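Side-chain contact in flagellar basal body rod modification protein (Helicobacter pylori 26695, PDB 4ZZF), which is probably required for flagellar hook formation, where it may act as a scaffolding protein: residues K8-D13 with L125-M130. Numbering follows the deposited sequence.
Sequences KIAETD and LRMGEM
M127 reaches from strand 122-127 to both A10 and T12. Its CE lies 3.8 Å from A10 O. The same methyl is 4.2 Å from A10 CB, while M127 SD is 4.0 Å from T12 CG2. The chain bends at chi3 (52°), which turns the terminal methyl out of line with the rest and places it against A10. T12 answers tip to tip: with chi1 at 79°, CG2 stands anti to the carbonyl carbon and points at the sulfur, and OG1 is hydrogen-bonded with G109 O and V14 N, outside the two segments. The threonine thus offers carbon to the methionine. L125 adds a looser touch, CD1 to A10 CB at 4.4 Å. No hydrogen bond joins the segments and the strand axes stay 9.5 Å apart at closest approach, so the evidence points to van der Waals contact between two separate sheets, their strands running at 101° to each other, with the methyl packed on both the carbonyl oxygen and CB of A10.

All four touching residues are buried. By contrast, the type II' turn from M127 to M130, with G128 at positive phi, leads away from the packed side chains; E129 is exposed there and takes no part. Paired backbone hydrogen bonds between M127 and M130 make this a two-residue beta hairpin. E11 of strand 9-12, pointing away from M127, forms salt bridges with R107 and R110.

The contact joins early and late strands of this FlgD fragment in a small all-beta unit, consistent with the Tudor-like domain of FlgD relatives. Strand 9-12 pairs antiparallel with strand 137-141, whose F140 also touches A10. Strand 122-127 is the middle of a three-stranded antiparallel sheet, between 115-119 and 130-133, and M127 additionally rests on Y68 of strand 67-73.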
ATOM      1  N   LYS A   8      -7.559   5.306  -0.128  1.00 39.05           N
ATOM      2  CA  LYS A   8      -7.138   6.704  -0.082  1.00 38.51           C
ATOM      3  C   LYS A   8      -8.362   7.584  -0.243  1.00 37.71           C
ATOM      4  O   LYS A   8      -9.405   7.125  -0.715  1.00 37.62           O
ATOM      5  CB  LYS A   8      -6.113   7.039  -1.178  1.00 36.03           C
ATOM      6  CG  LYS A   8      -4.831   6.169  -1.196  1.00 42.36           C
ATOM      7  CD  LYS A   8      -4.001   6.348   0.062  1.00 41.45           C
ATOM      8  CE  LYS A   8      -2.626   5.701  -0.065  1.00 49.60           C
ATOM      9  NZ  LYS A   8      -2.696   4.249  -0.388  1.00 47.37           N
ATOM     10  N   ILE A   9      -8.240   8.844   0.150  1.00 34.02           N
ATOM     11  CA  ILE A   9      -9.215   9.842  -0.246  1.00 33.72           C
ATOM     12  C   ILE A   9      -8.756  10.374  -1.577  1.00 35.99           C
ATOM     13  O   ILE A   9      -7.568  10.680  -1.757  1.00 34.13           O
ATOM     14  CB  ILE A   9      -9.353  11.000   0.773  1.00 35.98           C
ATOM     15  CG1 ILE A   9      -9.611  10.452   2.176  1.00 31.93           C
ATOM     16  CG2 ILE A   9     -10.461  11.991   0.332  1.00 30.22           C
ATOM     17  CD1 ILE A   9     -11.024   9.995   2.394  1.00 38.31           C
ATOM     18  N   ALA A  10      -9.687  10.444  -2.525  1.00 33.86           N
ATOM     19  CA  ALA A  10      -9.402  11.018  -3.838  1.00 35.36           C
ATOM     20  C   ALA A  10     -10.184  12.315  -4.007  1.00 35.42           C
ATOM     21  O   ALA A  10     -11.346  12.396  -3.605  1.00 33.19           O
ATOM     22  CB  ALA A  10      -9.753  10.037  -4.942  1.00 34.53           C
ATOM     23  N   GLU A  11      -9.518  13.330  -4.541  1.00 32.74           N
ATOM     24  CA  GLU A  11     -10.173  14.530  -5.032  1.00 37.45           C
ATOM     25  C   GLU A  11     -10.243  14.379  -6.561  1.00 36.91           C
ATOM     26  O   GLU A  11      -9.223  14.120  -7.183  1.00 36.75           O
ATOM     27  CB  GLU A  11      -9.388  15.801  -4.648  1.00 34.81           C
ATOM     28  CG  GLU A  11      -9.118  16.005  -3.161  1.00 36.64           C
ATOM     29  CD  GLU A  11     -10.316  16.584  -2.424  1.00 36.61           C
ATOM     30  OE1 GLU A  11     -11.208  17.170  -3.085  1.00 38.74           O
ATOM     31  OE2 GLU A  11     -10.387  16.438  -1.188  1.00 33.85           O
ATOM     32  N   THR A  12     -11.416  14.505  -7.168  1.00 35.71           N
ATOM     33  CA  THR A  12     -11.488  14.434  -8.632  1.00 37.37           C
ATOM     34  C   THR A  12     -11.943  15.761  -9.240  1.00 41.10           C
ATOM     35  O   THR A  12     -12.424  16.638  -8.526  1.00 41.89           O
ATOM     36  CB  THR A  12     -12.442  13.336  -9.122  1.00 35.48           C
ATOM     37  OG1 THR A  12     -13.789  13.795  -9.021  1.00 37.42           O
ATOM     38  CG2 THR A  12     -12.265  12.066  -8.335  1.00 35.00           C
ATOM     39  N   ASP A  13     -11.797  15.910 -10.557  1.00 38.13           N
ATOM     40  CA  ASP A  13     -12.237  17.143 -11.214  1.00 44.88           C
ATOM     41  C   ASP A  13     -13.738  17.121 -11.559  1.00 43.14           C
ATOM     42  O   ASP A  13     -14.222  17.984 -12.276  1.00 43.98           O
ATOM     43  CB  ASP A  13     -11.406  17.429 -12.484  1.00 40.60           C
ATOM     44  CG  ASP A  13     -11.482  16.305 -13.522  1.00 45.27           C
ATOM     45  OD1 ASP A  13     -12.462  15.538 -13.534  1.00 48.95           O
ATOM     46  OD2 ASP A  13     -10.553  16.187 -14.345  1.00 48.31           O
ATOM     47  N   LEU A 125     -12.443   4.265 -10.512  1.00 43.64           N
ATOM     48  CA  LEU A 125     -12.516   4.344  -9.062  1.00 42.12           C
ATOM     49  C   LEU A 125     -13.958   4.255  -8.590  1.00 42.95           C
ATOM     50  O   LEU A 125     -14.812   5.009  -9.060  1.00 43.31           O
ATOM     51  CB  LEU A 125     -11.909   5.648  -8.569  1.00 42.11           C
ATOM     52  CG  LEU A 125     -10.491   5.998  -8.977  1.00 46.25           C
ATOM     53  CD1 LEU A 125     -10.192   7.434  -8.521  1.00 42.41           C
ATOM     54  CD2 LEU A 125      -9.531   4.996  -8.339  1.00 47.67           C
ATOM     55  N   ARG A 126     -14.240   3.360  -7.656  1.00 37.50           N
ATOM     56  CA  ARG A 126     -15.554   3.369  -7.042  1.00 44.91           C
ATOM     57  C   ARG A 126     -15.524   4.217  -5.783  1.00 41.25           C
ATOM     58  O   ARG A 126     -14.780   3.929  -4.847  1.00 40.22           O
ATOM     59  CB  ARG A 126     -16.048   1.961  -6.711  1.00 44.61           C
ATOM     60  CG  ARG A 126     -17.434   1.988  -6.037  1.00 50.50           C
ATOM     61  CD  ARG A 126     -17.768   0.695  -5.300  1.00 51.90           C
ATOM     62  NE  ARG A 126     -17.811  -0.459  -6.197  1.00 63.12           N
ATOM     63  CZ  ARG A 126     -18.817  -0.721  -7.034  1.00 67.33           C
ATOM     64  NH1 ARG A 126     -19.873   0.103  -7.089  1.00 63.77           N
ATOM     65  NH2 ARG A 126     -18.768  -1.800  -7.823  1.00 58.15           N
ATOM     66  N   MET A 127     -16.345   5.263  -5.784  1.00 43.10           N
ATOM     67  CA  MET A 127     -16.439   6.226  -4.690  1.00 38.28           C
ATOM     68  C   MET A 127     -17.899   6.428  -4.318  1.00 39.16           C
ATOM     69  O   MET A 127     -18.583   7.263  -4.899  1.00 42.28           O
ATOM     70  CB  MET A 127     -15.801   7.558  -5.094  1.00 35.93           C
ATOM     71  CG  MET A 127     -14.371   7.406  -5.594  1.00 41.66           C
ATOM     72  SD  MET A 127     -13.651   8.890  -6.317  1.00 42.75           S
ATOM     73  CE  MET A 127     -13.973  10.082  -5.021  1.00 34.31           C
ATOM     74  N   GLY A 128     -18.372   5.660  -3.349  1.00 36.89           N
ATOM     75  CA  GLY A 128     -19.782   5.659  -3.026  1.00 45.33           C
ATOM     76  C   GLY A 128     -20.536   5.150  -4.238  1.00 47.86           C
ATOM     77  O   GLY A 128     -20.126   4.173  -4.857  1.00 43.86           O
ATOM     78  N   GLU A 129     -21.619   5.827  -4.596  1.00 50.08           N
ATOM     79  CA  GLU A 129     -22.386   5.458  -5.784  1.00 53.71           C
ATOM     80  C   GLU A 129     -21.726   5.883  -7.101  1.00 52.76           C
ATOM     81  O   GLU A 129     -22.149   5.444  -8.163  1.00 53.47           O
ATOM     82  CB  GLU A 129     -23.790   6.060  -5.703  1.00 58.62           C
ATOM     83  CG  GLU A 129     -24.680   5.404  -4.654  1.00 58.48           C
ATOM     84  CD  GLU A 129     -24.978   3.953  -4.985  1.00 63.97           C
ATOM     85  OE1 GLU A 129     -25.071   3.633  -6.188  1.00 63.49           O
ATOM     86  OE2 GLU A 129     -25.115   3.135  -4.045  1.00 68.13           O
ATOM     87  N   MET A 130     -20.700   6.732  -7.044  1.00 47.98           N
ATOM     88  CA  MET A 130     -20.074   7.207  -8.274  1.00 45.83           C
ATOM     89  C   MET A 130     -18.973   6.263  -8.748  1.00 47.11           C
ATOM     90  O   MET A 130     -18.259   5.645  -7.954  1.00 47.06           O
ATOM     91  CB  MET A 130     -19.507   8.619  -8.097  1.00 44.88           C
ATOM     92  CG  MET A 130     -20.537   9.649  -7.654  1.00 55.35           C
ATOM     93  SD  MET A 130     -19.862  11.326  -7.532  1.00 61.88           S
ATOM     94  CE  MET A 130     -19.228  11.541  -9.190  1.00 52.75           C
TER